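Local coordinates for protein 3-ketosteroid-delta4-5alpha-dehydrogenase (Rhodococcus jostii, PDB 4AT2) that introduces, with FAD as cofactor, a double bond between C4 and C5 of 3-keto-5alpha-steroids, a step in bacterial steroid catabolism, at residues G85-Q96 with P181-Q189; F146-P154 with F160-G168. All blocks are in the same frame, centred on the assembly; numbering follows the deposited sequence.

Contact 1. Residues G85-Q96 with P181-Q189; sequences GFIYLGGGTPLQ and PAPRGHVPQ. With FAD (flavin-adenine dinucleotide), chain D.
Ile87 and His186 form the hydrogen-bonded pair of a short antiparallel ladder, part of a three-stranded sheet, with Ile87 N bonded to His186 O at 2.8 Å and His186 N to Ile87 O. Leu89 N extends the ladder to Arg184 O. That oxygen also takes His186 ND1, which stands above the carbonyl plane (73° out of it).

Side-chain bonds gather round the turn that follows. The imidazole, its rotation set by the ND1 bond, puts NE2 opposite Thr93 OG1, which lies in the ring plane, hydrogen-bonded at 2.8 Å. The same hydroxyl receives Gln96 N, half of a capping box at the helix start. Gln96 OE1 accepts both Gly92 N and Thr93 N, while its NE2 reaches Pro183 O at 3.0 Å and Asp103. A leucine in place of Gln96 would probably leave Pro183 O and the two turn amides without their mate and let the glycine-rich turn shift.

The Arg184 chain, extended from CG to NE (chi2 -170°), carries NH1 to Tyr88 OH, which it meets in the guanidinium plane at 3.0 Å; Asp103 pairs with its NE, and Glu170 holds the same phenol.

Apolar groups lie over the rings. Arg184 CB sits 3.8 Å from the Tyr88 ring centroid; Leu89 CB covers one face of His186, and Val187 CG2 one face of Phe86. Gly185 suits the edge of Phe86, where a CB would run into CD1.

In this contact the flavin ring is held by main chain: Phe86 N gives to FAD O4 at 2.9 Å, and Phe86 O takes FAD N3 at 3.0 Å.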
loop_
_atom_site.group_PDB
_atom_site.type_symbol
_atom_site.label_atom_id
_atom_site.label_comp_id
_atom_site.label_asym_id
_atom_site.label_seq_id
_atom_site.Cartn_x
_atom_site.Cartn_y
_atom_site.Cartn_z
ATOM N N GLY A 85 -9.780 -16.970 -18.038
ATOM C CA GLY A 85 -10.171 -18.292 -17.577
ATOM C C GLY A 85 -9.123 -19.025 -16.772
ATOM O O GLY A 85 -9.353 -20.169 -16.377
ATOM N N PHE A 86 -7.982 -18.382 -16.502
ATOM C CA PHE A 86 -6.970 -19.006 -15.639
ATOM C C PHE A 86 -7.565 -19.262 -14.264
ATOM O O PHE A 86 -8.257 -18.407 -13.701
ATOM C CB PHE A 86 -5.763 -18.092 -15.433
ATOM C CG PHE A 86 -4.813 -18.052 -16.584
ATOM C CD1 PHE A 86 -3.808 -19.001 -16.710
ATOM C CD2 PHE A 86 -4.878 -17.014 -17.504
ATOM C CE1 PHE A 86 -2.902 -18.941 -17.766
ATOM C CE2 PHE A 86 -3.976 -16.946 -18.561
ATOM C CZ PHE A 86 -2.990 -17.915 -18.690
ATOM N N ILE A 87 -7.261 -20.435 -13.717
ATOM C CA ILE A 87 -7.616 -20.786 -12.348
ATOM C C ILE A 87 -6.323 -21.331 -11.740
ATOM O O ILE A 87 -5.759 -22.296 -12.260
ATOM C CB ILE A 87 -8.725 -21.866 -12.297
ATOM C CG1 ILE A 87 -9.871 -21.539 -13.268
ATOM C CG2 ILE A 87 -9.245 -22.008 -10.866
ATOM C CD1 ILE A 87 -10.908 -22.646 -13.392
ATOM N N TYR A 88 -5.834 -20.670 -10.688
ATOM C CA TYR A 88 -4.534 -20.981 -10.106
ATOM C C TYR A 88 -4.617 -22.211 -9.202
ATOM O O TYR A 88 -5.042 -22.124 -8.059
ATOM C CB TYR A 88 -3.960 -19.763 -9.349
ATOM C CG TYR A 88 -2.475 -19.903 -9.135
ATOM C CD1 TYR A 88 -1.577 -19.450 -10.104
ATOM C CD2 TYR A 88 -1.971 -20.545 -7.995
ATOM C CE1 TYR A 88 -0.213 -19.612 -9.935
ATOM C CE2 TYR A 88 -0.600 -20.707 -7.814
ATOM C CZ TYR A 88 0.266 -20.251 -8.793
ATOM O OH TYR A 88 1.616 -20.430 -8.646
ATOM N N LEU A 89 -4.212 -23.364 -9.728
ATOM C CA LEU A 89 -4.364 -24.633 -9.016
ATOM C C LEU A 89 -3.092 -25.448 -9.124
ATOM O O LEU A 89 -2.340 -25.292 -10.079
ATOM C CB LEU A 89 -5.537 -25.424 -9.601
ATOM C CG LEU A 89 -6.895 -24.713 -9.616
ATOM C CD1 LEU A 89 -7.874 -25.533 -10.424
ATOM C CD2 LEU A 89 -7.421 -24.489 -8.197
ATOM N N GLY A 90 -2.847 -26.324 -8.153
ATOM C CA GLY A 90 -1.621 -27.110 -8.184
ATOM C C GLY A 90 -1.573 -28.128 -7.077
ATOM O O GLY A 90 -2.618 -28.529 -6.540
ATOM N N GLY A 91 -0.351 -28.549 -6.761
ATOM C CA GLY A 91 -0.107 -29.572 -5.753
ATOM C C GLY A 91 -0.200 -30.989 -6.282
ATOM O O GLY A 91 -0.232 -31.949 -5.503
ATOM N N GLY A 92 -0.265 -31.116 -7.607
ATOM C CA GLY A 92 -0.382 -32.422 -8.263
ATOM C C GLY A 92 -1.753 -32.725 -8.842
ATOM O O GLY A 92 -2.302 -33.795 -8.603
ATOM N N THR A 93 -2.322 -31.798 -9.605
ATOM C CA THR A 93 -3.642 -32.045 -10.202
ATOM C C THR A 93 -3.519 -33.110 -11.295
ATOM O O THR A 93 -2.427 -33.324 -11.823
ATOM C CB THR A 93 -4.241 -30.776 -10.830
ATOM O OG1 THR A 93 -3.446 -30.379 -11.951
ATOM C CG2 THR A 93 -4.281 -29.633 -9.810
ATOM N N PRO A 94 -4.642 -33.764 -11.655
ATOM C CA PRO A 94 -4.577 -34.685 -12.790
ATOM C C PRO A 94 -4.078 -34.007 -14.074
ATOM O O PRO A 94 -3.444 -34.659 -14.903
ATOM C CB PRO A 94 -6.027 -35.137 -12.942
ATOM C CG PRO A 94 -6.543 -35.113 -11.535
ATOM C CD PRO A 94 -5.937 -33.861 -10.952
ATOM N N LEU A 95 -4.361 -32.717 -14.238
ATOM C CA LEU A 95 -3.886 -31.988 -15.419
ATOM C C LEU A 95 -2.359 -31.833 -15.399
ATOM O O LEU A 95 -1.680 -32.101 -16.409
ATOM C CB LEU A 95 -4.559 -30.620 -15.517
ATOM C CG LEU A 95 -4.858 -30.093 -16.924
ATOM C CD1 LEU A 95 -5.284 -28.638 -16.838
ATOM C CD2 LEU A 95 -3.732 -30.223 -17.930
ATOM N N GLN A 96 -1.814 -31.400 -14.260
ATOM C CA GLN A 96 -0.359 -31.305 -14.118
ATOM C C GLN A 96 0.297 -32.659 -14.416
ATOM O O GLN A 96 1.261 -32.722 -15.165
ATOM C CB GLN A 96 0.050 -30.831 -12.718
ATOM C CG GLN A 96 -0.253 -29.358 -12.452
ATOM C CD GLN A 96 0.079 -28.970 -11.021
ATOM O OE1 GLN A 96 -0.324 -29.647 -10.091
ATOM N NE2 GLN A 96 0.810 -27.878 -10.848
ATOM N N PRO A 181 9.881 -24.906 -10.127
ATOM C CA PRO A 181 8.872 -24.436 -11.087
ATOM C C PRO A 181 7.824 -25.494 -11.411
ATOM O O PRO A 181 8.158 -26.655 -11.658
ATOM C CB PRO A 181 9.698 -24.137 -12.340
ATOM C CG PRO A 181 11.041 -23.751 -11.798
ATOM C CD PRO A 181 11.251 -24.669 -10.621
ATOM N N ALA A 182 6.564 -25.083 -11.371
ATOM C CA ALA A 182 5.461 -25.926 -11.800
ATOM C C ALA A 182 4.392 -24.978 -12.317
ATOM O O ALA A 182 4.093 -23.971 -11.675
ATOM C CB ALA A 182 4.914 -26.753 -10.638
ATOM N N PRO A 183 3.827 -25.280 -13.490
ATOM C CA PRO A 183 2.765 -24.449 -14.038
ATOM C C PRO A 183 1.475 -24.715 -13.287
ATOM O O PRO A 183 1.150 -25.878 -13.015
ATOM C CB PRO A 183 2.682 -24.916 -15.497
ATOM C CG PRO A 183 3.122 -26.349 -15.448
ATOM C CD PRO A 183 4.199 -26.393 -14.389
ATOM N N ARG A 184 0.748 -23.645 -12.969
ATOM C CA ARG A 184 -0.469 -23.759 -12.173
ATOM C C ARG A 184 -1.641 -23.025 -12.814
ATOM O O ARG A 184 -2.727 -22.996 -12.257
ATOM C CB ARG A 184 -0.204 -23.246 -10.752
ATOM C CG ARG A 184 0.848 -24.095 -10.037
ATOM C CD ARG A 184 0.971 -23.797 -8.552
ATOM N NE ARG A 184 2.129 -24.530 -8.037
ATOM C CZ ARG A 184 3.334 -23.995 -7.858
ATOM N NH1 ARG A 184 3.551 -22.699 -8.093
ATOM N NH2 ARG A 184 4.330 -24.766 -7.432
ATOM N N GLY A 185 -1.425 -22.433 -13.987
ATOM C CA GLY A 185 -2.536 -21.797 -14.698
ATOM C C GLY A 185 -3.388 -22.847 -15.402
ATOM O O GLY A 185 -3.032 -23.301 -16.495
ATOM N N HIS A 186 -4.501 -23.238 -14.772
ATOM C CA HIS A 186 -5.444 -24.212 -15.354
ATOM C C HIS A 186 -6.525 -23.472 -16.082
ATOM O O HIS A 186 -7.172 -22.613 -15.500
ATOM C CB HIS A 186 -6.051 -25.088 -14.262
ATOM C CG HIS A 186 -5.070 -26.050 -13.632
ATOM N ND1 HIS A 186 -3.975 -25.643 -12.948
ATOM C CD2 HIS A 186 -5.067 -27.437 -13.593
ATOM C CE1 HIS A 186 -3.317 -26.728 -12.494
ATOM N NE2 HIS A 186 -3.990 -27.824 -12.893
ATOM N N VAL A 187 -6.734 -23.790 -17.357
ATOM C CA VAL A 187 -7.617 -22.970 -18.204
ATOM C C VAL A 187 -8.698 -23.854 -18.810
ATOM O O VAL A 187 -8.381 -24.826 -19.487
ATOM C CB VAL A 187 -6.814 -22.262 -19.326
ATOM C CG1 VAL A 187 -7.698 -21.306 -20.132
ATOM C CG2 VAL A 187 -5.633 -21.505 -18.726
ATOM N N PRO A 188 -9.976 -23.538 -18.556
ATOM C CA PRO A 188 -11.028 -24.382 -19.125
ATOM C C PRO A 188 -10.985 -24.426 -20.652
ATOM O O PRO A 188 -10.576 -23.460 -21.296
ATOM C CB PRO A 188 -12.314 -23.714 -18.630
ATOM C CG PRO A 188 -11.914 -23.093 -17.335
ATOM C CD PRO A 188 -10.529 -22.570 -17.586
ATOM N N GLN A 189 -11.410 -25.555 -21.208
ATOM C CA GLN A 189 -11.354 -25.791 -22.643
ATOM C C GLN A 189 -12.492 -25.046 -23.325
ATOM O O GLN A 189 -13.665 -25.253 -23.004
ATOM C CB GLN A 189 -11.436 -27.292 -22.938
ATOM C CG GLN A 189 -11.149 -27.666 -24.388
ATOM C CD GLN A 189 -11.206 -29.165 -24.629
ATOM O OE1 GLN A 189 -11.688 -29.932 -23.786
ATOM N NE2 GLN A 189 -10.705 -29.594 -25.782
HETATM P PA FAD D . -17.638 -11.046 -10.479
HETATM O O1A FAD D . -17.343 -12.275 -11.246
HETATM O O2A FAD D . -17.521 -9.744 -11.152
HETATM O O5B FAD D . -19.116 -11.185 -9.879
HETATM C C5B FAD D . -19.667 -10.167 -9.037
HETATM C C4B FAD D . -21.161 -10.013 -9.371
HETATM O O4B FAD D . -21.677 -9.100 -8.378
HETATM C C3B FAD D . -21.329 -9.330 -10.734
HETATM O O3B FAD D . -22.233 -10.115 -11.551
HETATM C C2B FAD D . -21.904 -7.952 -10.388
HETATM O O2B FAD D . -22.822 -7.505 -11.421
HETATM C C1B FAD D . -22.629 -8.234 -9.073
HETATM N N9A FAD D . -22.822 -7.039 -8.223
HETATM C C8A FAD D . -22.030 -5.968 -8.083
HETATM N N7A FAD D . -22.595 -5.146 -7.202
HETATM C C5A FAD D . -23.743 -5.708 -6.774
HETATM C C6A FAD D . -24.710 -5.332 -5.901
HETATM N N6A FAD D . -24.587 -4.170 -5.260
HETATM N N1A FAD D . -25.785 -6.101 -5.660
HETATM C C2A FAD D . -25.927 -7.321 -6.304
HETATM N N3A FAD D . -24.933 -7.698 -7.202
HETATM C C4A FAD D . -23.869 -6.878 -7.414
HETATM N N1 FAD D . -8.663 -13.500 -12.863
HETATM C C2 FAD D . -8.229 -14.814 -12.861
HETATM O O2 FAD D . -8.047 -15.380 -11.792
HETATM N N3 FAD D . -8.005 -15.485 -14.071
HETATM C C4 FAD D . -8.180 -14.822 -15.287
HETATM O O4 FAD D . -7.959 -15.441 -16.332
HETATM C C4X FAD D . -8.613 -13.491 -15.288
HETATM N N5 FAD D . -8.771 -12.809 -16.449
HETATM C C5X FAD D . -8.959 -11.475 -16.414
HETATM C C6 FAD D . -8.870 -10.721 -17.588
HETATM C C7 FAD D . -9.079 -9.340 -17.567
HETATM C C7M FAD D . -8.977 -8.630 -18.781
HETATM C C8 FAD D . -9.372 -8.694 -16.348
HETATM C C8M FAD D . -9.602 -7.305 -16.255
HETATM C C9 FAD D . -9.473 -9.453 -15.179
HETATM C C9A FAD D . -9.244 -10.837 -15.203
HETATM N N10 FAD D . -9.305 -11.574 -14.067
HETATM C C10 FAD D . -8.853 -12.836 -14.079
HETATM C "C1'" FAD D . -9.927 -11.070 -12.815
HETATM C "C2'" FAD D . -11.282 -11.760 -12.594
HETATM O "O2'" FAD D . -12.026 -11.585 -13.801
HETATM C "C3'" FAD D . -12.043 -11.125 -11.419
HETATM O "O3'" FAD D . -11.155 -10.698 -10.370
HETATM C "C4'" FAD D . -13.062 -12.131 -10.860
HETATM O "O4'" FAD D . -13.927 -12.534 -11.932
HETATM C "C5'" FAD D . -13.897 -11.493 -9.746
HETATM O "O5'" FAD D . -14.774 -12.499 -9.204
HETATM P P FAD D . -16.000 -12.069 -8.249
HETATM O O1P FAD D . -15.503 -11.349 -7.072
HETATM O O2P FAD D . -16.876 -13.276 -8.079
HETATM O O3P FAD D . -16.715 -10.903 -9.135
#

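Contact 2. Residues F146-P154 with F160-G168; sequences FKESFWGEP and FDDGLMYSG
Trp151 and Phe160 meet as an offset edge-to-face pair, the edge of Phe160 turned to the indole face with ring planes 84° apart; Trp151 CZ3 and Phe160 CE2 come within 3.9 Å. Glu153 N lies over the opposite face of the indole, offset toward its rim. At the indole edge sits Met165 SD, 5.0 Å from the centroid of the five-membered ring, a Met-aromatic contact. The methionine can lie alongside the tryptophan because CG is anti to the backbone N (chi1 -173°) and the chain runs on extended, and an unbranched, flexible thioether suits such a slot. The nearest atoms of the Met165 side chain and the bound steroid are about 8 Å apart. The edge of Phe150 carries Tyr166 CD2, 3.8 Å from Phe150 CZ, and Phe101 packs against the same ring.

Polar side chains hold the other end. Lys147 NZ forms a salt bridge with Asp161 OD1 at 3.0 Å, approaching on the syn side, and water 2 links NZ to OD2 of the same carboxylate; Gln189 also bonds OD2. A lysine suits this partly exposed border, where its long extended chain crosses Asp161 at about a right angle. Ser149 OG gives to Asp162 OD1, although their modelled separation is too short to be trusted.

In the backbone, Ser149 O receives Leu164 N and, weakly, Gly163 N, and Trp151 N bonds to Leu164 O at 2.9 Å, almost straight out from the carbonyl (C=O...N 175°). Gly163 fits because a CB would collide with Lys147 O. Water 3 bridges Trp151 O and Tyr166 N.

Leu164 thus bonds to the residues before and after Phe150, a single parallel beta bridge that lays an irregular loop beside the edge strand 164-165 of the three-stranded antiparallel sheet.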
loop_
_atom_site.group_PDB
_atom_site.type_symbol
_atom_site.label_atom_id
_atom_site.label_comp_id
_atom_site.label_asym_id
_atom_site.label_seq_id
_atom_site.Cartn_x
_atom_site.Cartn_y
_atom_site.Cartn_z
ATOM N N PHE A 146 -11.263 -29.424 -19.122
ATOM C CA PHE A 146 -9.873 -28.999 -19.299
ATOM C C PHE A 146 -9.195 -29.909 -20.312
ATOM O O PHE A 146 -9.306 -31.142 -20.232
ATOM C CB PHE A 146 -9.075 -29.039 -17.988
ATOM C CG PHE A 146 -9.592 -28.122 -16.913
ATOM C CD1 PHE A 146 -10.557 -28.566 -16.014
ATOM C CD2 PHE A 146 -9.081 -26.835 -16.765
ATOM C CE1 PHE A 146 -11.031 -27.733 -15.003
ATOM C CE2 PHE A 146 -9.547 -26.000 -15.753
ATOM C CZ PHE A 146 -10.522 -26.450 -14.867
ATOM N N LYS A 147 -8.494 -29.307 -21.266
ATOM C CA LYS A 147 -7.708 -30.086 -22.208
ATOM C C LYS A 147 -6.387 -30.453 -21.552
ATOM O O LYS A 147 -5.708 -29.587 -20.999
ATOM C CB LYS A 147 -7.444 -29.291 -23.476
ATOM C CG LYS A 147 -6.841 -30.138 -24.578
ATOM C CD LYS A 147 -6.701 -29.314 -25.838
ATOM C CE LYS A 147 -5.963 -30.091 -26.915
ATOM N NZ LYS A 147 -6.056 -29.345 -28.200
ATOM N N GLU A 148 -6.015 -31.730 -21.617
ATOM C CA GLU A 148 -4.799 -32.192 -20.948
ATOM C C GLU A 148 -3.581 -31.932 -21.846
ATOM O O GLU A 148 -2.963 -32.849 -22.385
ATOM C CB GLU A 148 -4.949 -33.658 -20.475
ATOM C CG GLU A 148 -6.069 -33.789 -19.440
ATOM C CD GLU A 148 -6.098 -35.109 -18.671
ATOM O OE1 GLU A 148 -5.881 -36.171 -19.288
ATOM O OE2 GLU A 148 -6.366 -35.066 -17.437
ATOM N N SER A 149 -3.275 -30.647 -22.024
ATOM C CA SER A 149 -2.143 -30.202 -22.830
ATOM C C SER A 149 -1.621 -28.889 -22.266
ATOM O O SER A 149 -2.378 -28.102 -21.659
ATOM C CB SER A 149 -2.542 -30.021 -24.292
ATOM O OG SER A 149 -3.621 -29.121 -24.388
ATOM N N PHE A 150 -0.328 -28.668 -22.479
ATOM C CA PHE A 150 0.405 -27.556 -21.891
ATOM C C PHE A 150 0.883 -26.607 -22.984
ATOM O O PHE A 150 1.402 -27.047 -24.011
ATOM C CB PHE A 150 1.601 -28.121 -21.096
ATOM C CG PHE A 150 2.625 -27.094 -20.682
ATOM C CD1 PHE A 150 2.398 -26.254 -19.593
ATOM C CD2 PHE A 150 3.850 -27.009 -21.346
ATOM C CE1 PHE A 150 3.350 -25.325 -19.199
ATOM C CE2 PHE A 150 4.812 -26.087 -20.941
ATOM C CZ PHE A 150 4.559 -25.243 -19.870
ATOM N N TRP A 151 0.682 -25.309 -22.769
ATOM C CA TRP A 151 1.248 -24.293 -23.656
ATOM C C TRP A 151 2.473 -23.722 -23.008
ATOM O O TRP A 151 2.397 -23.209 -21.897
ATOM C CB TRP A 151 0.244 -23.173 -23.911
ATOM C CG TRP A 151 0.815 -22.136 -24.846
ATOM C CD1 TRP A 151 1.182 -20.827 -24.548
ATOM C CD2 TRP A 151 1.164 -22.321 -26.264
ATOM N NE1 TRP A 151 1.691 -20.198 -25.657
ATOM C CE2 TRP A 151 1.710 -21.038 -26.720
ATOM C CE3 TRP A 151 1.053 -23.373 -27.172
ATOM C CZ2 TRP A 151 2.135 -20.840 -28.033
ATOM C CZ3 TRP A 151 1.475 -23.159 -28.492
ATOM C CH2 TRP A 151 2.008 -21.927 -28.907
ATOM N N GLY A 152 3.606 -23.791 -23.708
ATOM C CA GLY A 152 4.897 -23.464 -23.106
ATOM C C GLY A 152 5.585 -22.177 -23.535
ATOM O O GLY A 152 6.702 -21.913 -23.098
ATOM N N GLU A 153 4.935 -21.361 -24.361
ATOM C CA GLU A 153 5.589 -20.152 -24.862
ATOM C C GLU A 153 5.145 -18.923 -24.085
ATOM O O GLU A 153 4.053 -18.914 -23.524
ATOM C CB GLU A 153 5.326 -19.968 -26.362
ATOM C CG GLU A 153 5.780 -21.162 -27.204
ATOM C CD GLU A 153 5.558 -20.972 -28.694
ATOM O OE1 GLU A 153 5.400 -19.819 -29.147
ATOM O OE2 GLU A 153 5.556 -21.985 -29.432
ATOM N N PRO A 154 5.993 -17.880 -24.040
ATOM C CA PRO A 154 5.577 -16.650 -23.371
ATOM C C PRO A 154 4.279 -16.113 -23.957
ATOM O O PRO A 154 4.093 -16.132 -25.188
ATOM C CB PRO A 154 6.734 -15.687 -23.666
ATOM C CG PRO A 154 7.915 -16.594 -23.869
ATOM C CD PRO A 154 7.332 -17.742 -24.643
ATOM N N PHE A 160 -4.413 -21.358 -28.056
ATOM C CA PHE A 160 -5.351 -22.403 -28.435
ATOM C C PHE A 160 -6.124 -22.872 -27.198
ATOM O O PHE A 160 -6.183 -22.160 -26.188
ATOM C CB PHE A 160 -4.599 -23.537 -29.147
ATOM C CG PHE A 160 -3.653 -23.052 -30.222
ATOM C CD1 PHE A 160 -4.144 -22.422 -31.371
ATOM C CD2 PHE A 160 -2.272 -23.214 -30.092
ATOM C CE1 PHE A 160 -3.276 -21.965 -32.361
ATOM C CE2 PHE A 160 -1.402 -22.764 -31.083
ATOM C CZ PHE A 160 -1.905 -22.140 -32.216
ATOM N N ASP A 161 -6.719 -24.056 -27.259
ATOM C CA ASP A 161 -7.576 -24.496 -26.159
ATOM C C ASP A 161 -6.827 -25.320 -25.112
ATOM O O ASP A 161 -7.430 -26.140 -24.434
ATOM C CB ASP A 161 -8.817 -25.250 -26.686
ATOM C CG ASP A 161 -8.465 -26.526 -27.437
ATOM O OD1 ASP A 161 -7.294 -26.682 -27.838
ATOM O OD2 ASP A 161 -9.374 -27.376 -27.633
ATOM N N ASP A 162 -5.520 -25.094 -24.982
ATOM C CA ASP A 162 -4.716 -25.827 -24.000
ATOM C C ASP A 162 -5.137 -25.521 -22.571
ATOM O O ASP A 162 -5.635 -24.429 -22.269
ATOM C CB ASP A 162 -3.231 -25.559 -24.214
ATOM C CG ASP A 162 -2.759 -26.060 -25.559
ATOM O OD1 ASP A 162 -2.871 -27.279 -25.815
ATOM O OD2 ASP A 162 -2.314 -25.237 -26.375
ATOM N N GLY A 163 -4.962 -26.505 -21.696
ATOM C CA GLY A 163 -5.465 -26.399 -20.335
ATOM C C GLY A 163 -4.473 -25.967 -19.274
ATOM O O GLY A 163 -4.870 -25.615 -18.169
ATOM N N LEU A 164 -3.180 -25.997 -19.589
ATOM C CA LEU A 164 -2.172 -25.684 -18.569
ATOM C C LEU A 164 -1.087 -24.759 -19.108
ATOM O O LEU A 164 -0.623 -24.919 -20.243
ATOM C CB LEU A 164 -1.566 -26.986 -18.000
ATOM C CG LEU A 164 -0.635 -26.911 -16.780
ATOM C CD1 LEU A 164 -1.388 -26.507 -15.518
ATOM C CD2 LEU A 164 0.023 -28.269 -16.576
ATOM N N MET A 165 -0.701 -23.782 -18.291
ATOM C CA MET A 165 0.291 -22.782 -18.697
ATOM C C MET A 165 0.892 -22.169 -17.442
ATOM O O MET A 165 0.206 -22.052 -16.431
ATOM C CB MET A 165 -0.402 -21.705 -19.541
ATOM C CG MET A 165 0.518 -20.676 -20.169
ATOM S SD MET A 165 -0.437 -19.586 -21.255
ATOM C CE MET A 165 0.745 -18.268 -21.504
ATOM N N TYR A 166 2.174 -21.809 -17.495
ATOM C CA TYR A 166 2.759 -20.980 -16.437
ATOM C C TYR A 166 2.047 -19.643 -16.398
ATOM O O TYR A 166 1.762 -19.055 -17.442
ATOM C CB TYR A 166 4.261 -20.752 -16.652
ATOM C CG TYR A 166 5.117 -21.914 -16.195
ATOM C CD1 TYR A 166 5.397 -22.101 -14.835
ATOM C CD2 TYR A 166 5.643 -22.829 -17.117
ATOM C CE1 TYR A 166 6.187 -23.161 -14.402
ATOM C CE2 TYR A 166 6.431 -23.896 -16.692
ATOM C CZ TYR A 166 6.698 -24.055 -15.339
ATOM O OH TYR A 166 7.474 -25.115 -14.906
ATOM N N SER A 167 1.765 -19.154 -15.191
ATOM C CA SER A 167 0.921 -17.960 -15.062
ATOM C C SER A 167 1.341 -17.011 -13.934
ATOM O O SER A 167 0.649 -16.020 -13.670
ATOM C CB SER A 167 -0.563 -18.379 -14.912
ATOM O OG SER A 167 -0.840 -18.902 -13.619
ATOM N N GLY A 168 2.459 -17.311 -13.275
ATOM C CA GLY A 168 2.885 -16.520 -12.117
ATOM C C GLY A 168 4.366 -16.201 -12.007
ATOM O O GLY A 168 4.794 -15.612 -11.009
HETATM O O HOH W 1 -8.408 -26.487 -21.712
HETATM O O HOH W 2 -8.539 -29.290 -29.333
HETATM O O HOH W 3 3.818 -21.822 -19.936
#

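From the N terminus the chain first passes through 85-96, then makes an excursion of 84 residues, partly helical and otherwise almost all loop, before 181-189 returns to close it as contact 1. Contact 2 is nested inside that loop: 146-154 and 160-168 are separated by only five residues, so it closes a short loop late in the excursion. The two meet in one antiparallel sheet, where strand 185-186 lies between 87-88 and 164-165; Val187 N to Gly163 O at 2.7 Å is probably one of the bonds joining them. Together they connect the flavin-binding main chain at Gly85 and Phe86 to the partly exposed loop 146-154.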